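Transcriptional activator ToxR (Vibrio vulnificus, PDB 6UTC) activates transcription from the membrane, its periplasmic domain, the part described here, probably sensing bile salts and interacting with ToxS. Local coordinates at residues 14-19 / 26-31; 31-36 / 67-72; 62-67 / 76-81. All blocks are in the same frame, centred on the assembly; numbering follows the deposited sequence. Where two conformers were deposited one is given.

Contact 1. Residues 14-19 / 26-31. With SO4 (sulfate ion), chain B.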
loop_
_atom_site.group_PDB
_atom_site.type_symbol
_atom_site.label_atom_id
_atom_site.label_comp_id
_atom_site.label_asym_id
_atom_site.label_seq_id
_atom_site.Cartn_x
_atom_site.Cartn_y
_atom_site.Cartn_z
ATOM N N SER A 14 3.095 15.836 -8.466
ATOM C CA SER A 14 2.650 15.168 -7.248
ATOM C C SER A 14 1.172 14.787 -7.321
ATOM O O SER A 14 0.500 14.671 -6.295
ATOM C CB SER A 14 2.911 16.050 -6.024
ATOM O OG SER A 14 2.257 17.301 -6.145
ATOM N N LYS A 15 0.669 14.606 -8.541
ATOM C CA LYS A 15 -0.690 14.131 -8.750
ATOM C C LYS A 15 -0.686 12.614 -8.858
ATOM O O LYS A 15 0.245 12.024 -9.420
ATOM C CB LYS A 15 -1.274 14.733 -10.025
ATOM C CG LYS A 15 -1.449 16.245 -9.961
ATOM C CD LYS A 15 -1.380 16.846 -11.352
ATOM C CE LYS A 15 -0.976 18.310 -11.301
ATOM N NZ LYS A 15 -0.222 18.697 -12.528
ATOM N N PHE A 16 -1.723 11.989 -8.301
ATOM C CA PHE A 16 -1.830 10.540 -8.220
ATOM C C PHE A 16 -3.017 10.036 -9.023
ATOM O O PHE A 16 -4.068 10.688 -9.079
ATOM C CB PHE A 16 -2.004 10.113 -6.756
ATOM C CG PHE A 16 -0.826 10.448 -5.896
ATOM C CD1 PHE A 16 0.336 9.704 -5.963
ATOM C CD2 PHE A 16 -0.874 11.525 -5.031
ATOM C CE1 PHE A 16 1.425 10.019 -5.177
ATOM C CE2 PHE A 16 0.221 11.845 -4.242
ATOM C CZ PHE A 16 1.369 11.091 -4.322
ATOM N N ARG A 17 -2.852 8.866 -9.634
ATOM C CA ARG A 17 -3.961 8.151 -10.241
ATOM C C ARG A 17 -4.335 6.977 -9.347
ATOM O O ARG A 17 -3.487 6.425 -8.631
ATOM C CB ARG A 17 -3.624 7.666 -11.658
ATOM C CG ARG A 17 -2.399 6.760 -11.789
ATOM C CD ARG A 17 -2.099 6.470 -13.269
ATOM N NE ARG A 17 -0.853 5.712 -13.435
ATOM C CZ ARG A 17 -0.786 4.388 -13.388
ATOM N NH1 ARG A 17 -1.887 3.693 -13.146
ATOM N NH2 ARG A 17 0.372 3.751 -13.534
ATOM N N LEU A 18 -5.620 6.611 -9.373
ATOM C CA LEU A 18 -6.157 5.565 -8.505
ATOM C C LEU A 18 -6.042 4.207 -9.180
ATOM O O LEU A 18 -6.782 3.915 -10.126
ATOM C CB LEU A 18 -7.617 5.857 -8.173
ATOM C CG LEU A 18 -8.336 4.867 -7.248
ATOM C CD1 LEU A 18 -7.766 4.868 -5.858
ATOM C CD2 LEU A 18 -9.825 5.200 -7.218
ATOM N N LEU A 19 -5.137 3.365 -8.674
ATOM C CA LEU A 19 -5.065 1.988 -9.144
ATOM C C LEU A 19 -6.302 1.202 -8.752
ATOM O O LEU A 19 -6.844 0.439 -9.562
ATOM C CB LEU A 19 -3.830 1.311 -8.572
ATOM C CG LEU A 19 -2.509 1.873 -9.051
ATOM C CD1 LEU A 19 -1.354 1.100 -8.439
ATOM C CD2 LEU A 19 -2.433 1.800 -10.565
ATOM N N GLU A 26 -7.509 3.975 -0.637
ATOM C CA GLU A 26 -7.166 4.336 -2.007
ATOM C C GLU A 26 -5.757 3.857 -2.290
ATOM O O GLU A 26 -4.811 4.323 -1.651
ATOM C CB GLU A 26 -7.195 5.850 -2.173
ATOM C CG GLU A 26 -8.541 6.476 -1.993
ATOM C CD GLU A 26 -8.470 7.978 -2.160
ATOM O OE1 GLU A 26 -8.150 8.432 -3.278
ATOM O OE2 GLU A 26 -8.707 8.699 -1.171
ATOM N N VAL A 27 -5.602 2.961 -3.257
ATOM C CA VAL A 27 -4.279 2.565 -3.723
ATOM C C VAL A 27 -3.929 3.477 -4.887
ATOM O O VAL A 27 -4.553 3.405 -5.944
ATOM C CB VAL A 27 -4.228 1.090 -4.126
ATOM C CG1 VAL A 27 -2.829 0.734 -4.604
ATOM C CG2 VAL A 27 -4.654 0.212 -2.954
ATOM N N LEU A 28 -2.932 4.322 -4.683
ATOM C CA LEU A 28 -2.574 5.391 -5.604
ATOM C C LEU A 28 -1.158 5.196 -6.108
ATOM O O LEU A 28 -0.331 4.569 -5.440
ATOM C CB LEU A 28 -2.614 6.740 -4.890
ATOM C CG LEU A 28 -3.943 7.147 -4.273
ATOM C CD1 LEU A 28 -3.735 8.348 -3.359
ATOM C CD2 LEU A 28 -4.942 7.472 -5.369
ATOM N N THR A 29 -0.880 5.744 -7.288
ATOM C CA THR A 29 0.482 5.799 -7.796
ATOM C C THR A 29 0.634 7.125 -8.524
ATOM O O THR A 29 -0.365 7.683 -8.987
ATOM C CB THR A 29 0.794 4.591 -8.704
ATOM O OG1 THR A 29 2.199 4.502 -8.949
ATOM C CG2 THR A 29 0.083 4.664 -10.035
ATOM N N PRO A 30 1.843 7.678 -8.609
ATOM C CA PRO A 30 2.007 8.925 -9.361
ATOM C C PRO A 30 1.456 8.787 -10.777
ATOM O O PRO A 30 1.506 7.716 -11.388
ATOM C CB PRO A 30 3.526 9.149 -9.350
ATOM C CG PRO A 30 3.973 8.483 -8.085
ATOM C CD PRO A 30 3.110 7.243 -7.992
ATOM N N LEU A 31 0.922 9.901 -11.293
ATOM C CA LEU A 31 0.176 9.912 -12.554
ATOM C C LEU A 31 0.874 9.125 -13.649
ATOM O O LEU A 31 0.263 8.288 -14.324
ATOM C CB LEU A 31 -0.021 11.353 -13.026
ATOM C CG LEU A 31 -0.673 11.490 -14.403
ATOM C CD1 LEU A 31 -2.098 10.955 -14.378
ATOM C CD2 LEU A 31 -0.654 12.947 -14.838
HETATM S S SO4 B . -1.474 0.392 -14.270
HETATM O O1 SO4 B . -1.198 0.957 -15.589
HETATM O O2 SO4 B . -0.569 0.973 -13.284
HETATM O O3 SO4 B . -1.217 -1.052 -14.332
HETATM O O4 SO4 B . -2.864 0.653 -13.919
#

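Contact 2. Residues 31-36 / 67-72. With SO4 (sulfate ion), chain B.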
loop_
_atom_site.group_PDB
_atom_site.type_symbol
_atom_site.label_atom_id
_atom_site.label_comp_id
_atom_site.label_asym_id
_atom_site.label_seq_id
_atom_site.Cartn_x
_atom_site.Cartn_y
_atom_site.Cartn_z
ATOM N N LEU A 31 0.922 9.901 -11.293
ATOM C CA LEU A 31 0.176 9.912 -12.554
ATOM C C LEU A 31 0.874 9.125 -13.649
ATOM O O LEU A 31 0.263 8.288 -14.324
ATOM C CB LEU A 31 -0.021 11.353 -13.026
ATOM C CG LEU A 31 -0.673 11.490 -14.403
ATOM C CD1 LEU A 31 -2.098 10.955 -14.378
ATOM C CD2 LEU A 31 -0.654 12.947 -14.838
ATOM N N ASN A 32 2.156 9.394 -13.854
ATOM C CA ASN A 32 2.864 8.782 -14.959
ATOM C C ASN A 32 3.770 7.635 -14.540
ATOM O O ASN A 32 4.604 7.192 -15.338
ATOM C CB ASN A 32 3.603 9.845 -15.766
ATOM C CG ASN A 32 2.646 10.724 -16.543
ATOM O OD1 ASN A 32 1.816 10.219 -17.288
ATOM N ND2 ASN A 32 2.720 12.017 -16.326
ATOM N N HIS A 33 3.611 7.128 -13.321
ATOM C CA HIS A 33 4.380 5.971 -12.916
ATOM C C HIS A 33 4.091 4.802 -13.859
ATOM O O HIS A 33 2.970 4.643 -14.336
ATOM C CB HIS A 33 4.000 5.597 -11.486
ATOM C CG HIS A 33 4.918 4.600 -10.869
ATOM N ND1 HIS A 33 4.824 3.244 -11.109
ATOM C CD2 HIS A 33 5.957 4.762 -10.016
ATOM C CE1 HIS A 33 5.780 2.617 -10.446
ATOM N NE2 HIS A 33 6.481 3.516 -9.771
ATOM N N PRO A 34 5.081 3.954 -14.120
ATOM C CA PRO A 34 4.861 2.790 -14.988
ATOM C C PRO A 34 3.817 1.846 -14.417
ATOM O O PRO A 34 3.446 1.931 -13.229
ATOM C CB PRO A 34 6.248 2.119 -15.018
ATOM C CG PRO A 34 7.220 3.219 -14.712
ATOM C CD PRO A 34 6.495 4.102 -13.736
ATOM N N PRO A 35 3.343 0.892 -15.220
ATOM C CA PRO A 35 2.233 0.035 -14.790
ATOM C C PRO A 35 2.578 -0.822 -13.578
ATOM O O PRO A 35 3.703 -1.293 -13.415
ATOM C CB PRO A 35 1.952 -0.829 -16.026
ATOM C CG PRO A 35 2.543 -0.058 -17.178
ATOM C CD PRO A 35 3.732 0.627 -16.620
ATOM N N LEU A 36 1.573 -1.020 -12.726
ATOM C CA LEU A 36 1.708 -1.828 -11.524
ATOM C C LEU A 36 0.654 -2.918 -11.409
ATOM O O LEU A 36 0.631 -3.619 -10.394
ATOM C CB LEU A 36 1.659 -0.937 -10.276
ATOM C CG LEU A 36 2.876 -0.044 -10.081
ATOM C CD1 LEU A 36 2.623 0.928 -8.939
ATOM C CD2 LEU A 36 4.129 -0.882 -9.814
ATOM N N GLY A 67 7.718 1.984 -7.589
ATOM C CA GLY A 67 8.742 0.980 -7.864
ATOM C C GLY A 67 8.152 -0.171 -8.634
ATOM O O GLY A 67 7.429 0.035 -9.611
ATOM N N GLY A 68 8.473 -1.396 -8.226
ATOM C CA GLY A 68 7.819 -2.552 -8.807
ATOM C C GLY A 68 8.262 -2.931 -10.196
ATOM O O GLY A 68 7.676 -3.836 -10.793
ATOM N N GLN A 69 9.273 -2.269 -10.747
ATOM C CA GLN A 69 9.710 -2.640 -12.088
ATOM C C GLN A 69 10.695 -3.796 -12.044
ATOM O O GLN A 69 10.789 -4.563 -13.014
ATOM C CB GLN A 69 10.220 -1.403 -12.827
ATOM C CG GLN A 69 9.206 -0.250 -12.736
ATOM C CD GLN A 69 7.835 -0.619 -13.295
ATOM O OE1 GLN A 69 7.696 -0.858 -14.485
ATOM N NE2 GLN A 69 6.823 -0.666 -12.437
ATOM N N GLY A 70 11.393 -3.958 -10.930
ATOM C CA GLY A 70 12.104 -5.172 -10.598
ATOM C C GLY A 70 11.300 -6.010 -9.628
ATOM O O GLY A 70 10.071 -6.106 -9.727
ATOM N N ASN A 71 11.982 -6.592 -8.645
ATOM C CA ASN A 71 11.325 -7.510 -7.729
ATOM C C ASN A 71 10.899 -6.862 -6.417
ATOM O O ASN A 71 10.495 -7.576 -5.499
ATOM C CB ASN A 71 12.196 -8.743 -7.463
ATOM C CG ASN A 71 13.499 -8.406 -6.769
ATOM O OD1 ASN A 71 13.766 -7.254 -6.428
ATOM N ND2 ASN A 71 14.327 -9.424 -6.556
ATOM N N GLN A 72 10.965 -5.534 -6.317
ATOM C CA GLN A 72 10.660 -4.825 -5.080
ATOM C C GLN A 72 9.652 -3.713 -5.340
ATOM O O GLN A 72 9.804 -2.940 -6.294
ATOM C CB GLN A 72 11.925 -4.233 -4.458
ATOM C CG GLN A 72 11.718 -3.726 -3.049
ATOM C CD GLN A 72 13.019 -3.580 -2.270
ATOM O OE1 GLN A 72 13.043 -2.970 -1.200
ATOM N NE2 GLN A 72 14.105 -4.131 -2.807
HETATM S S SO4 B . -1.474 0.392 -14.270
HETATM O O1 SO4 B . -1.198 0.957 -15.589
HETATM O O2 SO4 B . -0.569 0.973 -13.284
HETATM O O3 SO4 B . -1.217 -1.052 -14.332
HETATM O O4 SO4 B . -2.864 0.653 -13.919
HETATM O O HOH W 1 5.629 -1.994 -15.431
#

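Contact 3. Residues 62-67 / 76-81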
loop_
_atom_site.group_PDB
_atom_site.type_symbol
_atom_site.label_atom_id
_atom_site.label_comp_id
_atom_site.label_asym_id
_atom_site.label_seq_id
_atom_site.Cartn_x
_atom_site.Cartn_y
_atom_site.Cartn_z
ATOM N N LYS A 62 -4.919 6.040 2.459
ATOM C CA LYS A 62 -4.402 5.706 1.153
ATOM C C LYS A 62 -3.092 4.984 1.329
ATOM O O LYS A 62 -2.468 5.018 2.397
ATOM C CB LYS A 62 -4.226 6.948 0.278
ATOM C CG LYS A 62 -3.390 8.024 0.884
ATOM C CD LYS A 62 -3.727 9.352 0.210
ATOM C CE LYS A 62 -3.079 10.528 0.910
ATOM N NZ LYS A 62 -3.552 11.802 0.297
ATOM N N VAL A 63 -2.702 4.305 0.266
ATOM C CA VAL A 63 -1.398 3.674 0.163
ATOM C C VAL A 63 -0.831 4.045 -1.197
ATOM O O VAL A 63 -1.515 3.912 -2.224
ATOM C CB VAL A 63 -1.434 2.149 0.418
ATOM C CG1 VAL A 63 -2.272 1.414 -0.593
ATOM C CG2 VAL A 63 -0.020 1.579 0.481
ATOM N N ILE A 64 0.376 4.591 -1.196
ATOM C CA ILE A 64 1.043 5.004 -2.423
ATOM C C ILE A 64 1.981 3.882 -2.824
ATOM O O ILE A 64 2.891 3.521 -2.064
ATOM C CB ILE A 64 1.837 6.304 -2.237
ATOM C CG1 ILE A 64 1.026 7.345 -1.460
ATOM C CG2 ILE A 64 2.346 6.818 -3.603
ATOM C CD1 ILE A 64 -0.237 7.747 -2.100
ATOM N N ALA A 65 1.776 3.345 -4.015
ATOM C CA ALA A 65 2.587 2.258 -4.542
ATOM C C ALA A 65 3.541 2.804 -5.597
ATOM O O ALA A 65 3.104 3.464 -6.544
ATOM C CB ALA A 65 1.682 1.204 -5.169
ATOM N N THR A 66 4.838 2.525 -5.436
ATOM C CA THR A 66 5.848 2.937 -6.401
ATOM C C THR A 66 6.909 1.853 -6.543
ATOM O O THR A 66 7.010 0.924 -5.735
ATOM C CB THR A 66 6.536 4.244 -6.004
ATOM O OG1 THR A 66 7.173 4.074 -4.740
ATOM C CG2 THR A 66 5.550 5.394 -5.933
ATOM N N GLY A 67 7.718 1.984 -7.589
ATOM C CA GLY A 67 8.742 0.980 -7.864
ATOM C C GLY A 67 8.152 -0.171 -8.634
ATOM O O GLY A 67 7.429 0.035 -9.611
ATOM N N ASN A 76 3.580 3.051 0.683
ATOM C CA ASN A 76 3.568 4.076 1.719
ATOM C C ASN A 76 2.135 4.228 2.216
ATOM O O ASN A 76 1.273 4.749 1.494
ATOM C CB ASN A 76 4.128 5.387 1.175
ATOM C CG ASN A 76 5.637 5.477 1.342
ATOM O OD1 ASN A 76 6.129 5.710 2.447
ATOM N ND2 ASN A 76 6.368 5.255 0.276
ATOM N N TYR A 77 1.886 3.754 3.432
ATOM C CA TYR A 77 0.572 3.867 4.053
ATOM C C TYR A 77 0.445 5.220 4.727
ATOM O O TYR A 77 1.279 5.579 5.572
ATOM C CB TYR A 77 0.405 2.762 5.087
ATOM C CG TYR A 77 0.083 1.422 4.479
ATOM C CD1 TYR A 77 -1.224 1.077 4.197
ATOM C CD2 TYR A 77 1.085 0.516 4.173
ATOM C CE1 TYR A 77 -1.540 -0.143 3.633
ATOM C CE2 TYR A 77 0.779 -0.716 3.605
ATOM C CZ TYR A 77 -0.538 -1.032 3.351
ATOM O OH TYR A 77 -0.852 -2.254 2.784
ATOM N N ILE A 78 -0.586 5.962 4.356
ATOM C CA ILE A 78 -0.830 7.296 4.881
ATOM C C ILE A 78 -2.119 7.266 5.685
ATOM O O ILE A 78 -3.150 6.763 5.213
ATOM C CB ILE A 78 -0.880 8.339 3.754
ATOM C CG1 ILE A 78 0.484 8.403 3.055
ATOM C CG2 ILE A 78 -1.274 9.705 4.312
ATOM C CD1 ILE A 78 0.484 9.136 1.729
ATOM N N HIS A 79 -2.043 7.767 6.904
ATOM C CA HIS A 79 -3.175 7.822 7.815
ATOM C C HIS A 79 -3.740 9.236 7.883
ATOM O O HIS A 79 -3.188 10.187 7.334
ATOM C CB HIS A 79 -2.732 7.329 9.194
ATOM C CG HIS A 79 -2.378 5.878 9.207
ATOM N ND1 HIS A 79 -3.213 4.912 9.726
ATOM C CD2 HIS A 79 -1.301 5.223 8.716
ATOM C CE1 HIS A 79 -2.656 3.724 9.561
ATOM N NE2 HIS A 79 -1.500 3.884 8.945
ATOM N N THR A 80 -4.873 9.369 8.571
ATOM C CA THR A 80 -5.342 10.705 8.893
ATOM C C THR A 80 -4.285 11.409 9.742
ATOM O O THR A 80 -3.468 10.770 10.411
ATOM C CB THR A 80 -6.662 10.637 9.667
ATOM O OG1 THR A 80 -6.442 9.980 10.916
ATOM C CG2 THR A 80 -7.737 9.894 8.871
ATOM N N LEU A 81 -4.286 12.741 9.695
ATOM C CA LEU A 81 -3.274 13.494 10.434
ATOM C C LEU A 81 -3.205 13.145 11.920
ATOM O O LEU A 81 -2.087 12.979 12.435
ATOM C CB LEU A 81 -3.413 15.001 10.170
ATOM C CG LEU A 81 -2.936 15.407 8.773
ATOM C CD1 LEU A 81 -3.391 16.817 8.445
ATOM C CD2 LEU A 81 -1.418 15.285 8.653
HETATM O O HOH W 2 5.387 4.577 -2.495
#

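Contact 1. Residues 14-19 / 26-31
Arg-17 and Thr-29 face each other as an antiparallel hydrogen-bonded pair of the hairpin formed by strands 16-22 and 25-30, and both backbone polar groups of each are satisfied within it. Arg-17 N donates to Thr-29 O over 2.8 Å, and Arg-17 O accepts Thr-29 N. Leu-31 N closes one end on Lys-15 O; at the other, Leu-19 N makes a weak, bent bond to Val-27 O.

The Arg-17 side chain starts between the backbone N and carbonyl carbon (chi1 57°) and then runs extended from CG to NE, beside the Thr-29 side chain and pointing the same way. Thr-29 CG2 sits over the centre of one guanidinium face, 3.5 Å from Arg-17 CZ. Arg-17 NE gives a weak bond to Leu-31 O (2.9 Å, 129° at the hydrogen), while Arg-17 NH2 and NH1 both donate to sulfate O2, at 2.9 and 3.0 Å. NH2 also donates to His-33 O. Thr-29 OG1 is hydrogen-bonded to Ala-65 O of strand 62-67, the neighbour on the far side.

Leu-18 and Leu-28 carry the other face, Leu-18 CD1 lying 3.9 Å from Leu-28 CD2. Beside Pro-30, the edge of the Phe-16 ring meets the Thr-29 carbonyl carbon and Pro-30 N. Arg-17 thus links the outermost strand to the following loop mainly through NH2 and His-33 O, and the chemistry is consistent with a small anion-binding spot, which Leu-36 N and Gln-37 N complete; the ion itself is probably from the crystallisation liquor.

Contact 2. Residues 31-36 / 67-72
His-33 holds CG anti to its backbone N (chi1 -168°), and Gln-69 folds back at chi2 (-58°), bringing CD toward the 31-36 loop; the imidazole and the carboxamide are the groups that join the two loops. The His-33 ring is used at both nitrogens. NE2 accepts Gly-67 N over 2.9 Å, the donor tilted 22° from the ring plane. ND1 donates to Pro-34 O in the carbonyl plane, on a lone pair, over 2.8 Å, which fixes the ring's rotation and places the proton on ND1. Pro-34 CD lies over one face of the imidazole, offset toward the rim.

The Gln-69 amide is held first by its own loop: NE2 gives a straight bond to Gly-67 O (3.0 Å), which lies in the amide plane, and a weak, long but equally straight one across to Pro-35 O. A water donates to Pro-35 O and lies very close to Gln-69 OE1, a doubtful, short bond, and Pro-34 CB packs against Gln-69 OE1 at 3.4 Å.

The 67-72 segment is the turn of the hairpin between strands 62-67 and 72-78, tied across by Gly-68 N to Gln-72 O; 31-36 begins the crossover from strand 25-30 to helix 40-52, in the beta-alpha-beta unit that returns to strand 62-67. Gly-67 and Gly-68 both have positive phi, which suits glycine. Gly-68 leaves room for Leu-36, whose CD2 sits 4.2 Å from Gly-68 CA and 3.4 Å from Gly-67 O. Leu-36 crosses Gln-69 at about a right angle. On the backbone side, Leu-36 N donates to sulfate O2 and O3, and Gly-68 O is taken by Trp-39 NE1 at the approach to helix 40-52.

Contact 3. Residues 62-67 / 76-81
Val-63 CG2 stands squarely over the Tyr-77 ring, 3.7 Å from the centroid and 2° off the normal, a CH-pi contact in which the methyl is almost equally distant from all six ring carbons. Val-63 CG2 lies anti to its backbone N, which brings it to the tyrosine. Tyr-77 also stacks with Tyr-50 and touches Cys-46, which forms the disulfide with Cys-103; both Val-63 and Tyr-77 touch Val-47 of helix 40-52, so this is the helix-covered face of the sheet.

Lys-62, Ile-64, Asn-76 and Ile-78 occupy the other face. In one of two conformers, Ile-78 crosses Ile-64 obliquely, CD1 against CG1, and the extended Lys-62 chain passes it. Asn-76 ND2 donates to a water that in turn donates to Ile-64 O (2.7 Å); Asn-76 OD1 is hydrogen-bonded to Thr-89 OG1 of strand 88-93.

Backbone bonds set the register: Ile-64 and Asn-76 exchange two, Ile-78 N donates to Lys-62 O, and a weak bond of 3.4 Å runs from Lys-62 N to Ile-78 O. Such pairing is typical of a beta hairpin within a mixed sheet, one face of which is packed by a helix.

Contacts 1 and 3 are both partly buried antiparallel strand pairings in the same five-stranded sheet, held by backbone bonds; strands 25-30 and 62-67 run parallel as neighbours, joined by Leu-28 O to Ala-65 N. Their side chains differ. Those of contact 3, nearer the centre of the chain, are mainly apolar, with the CH-pi contact turned to the helix; contact 1 includes the outermost strand, is more exposed, and adds a guanidinium. Contact 2 is a surface meeting of loops without strand pairing, held by side-chain-to-backbone bonds. It shares Leu-31 with contact 1 and Gly-67 with contact 3, and the sulfate touches contacts 1 and 2 alike.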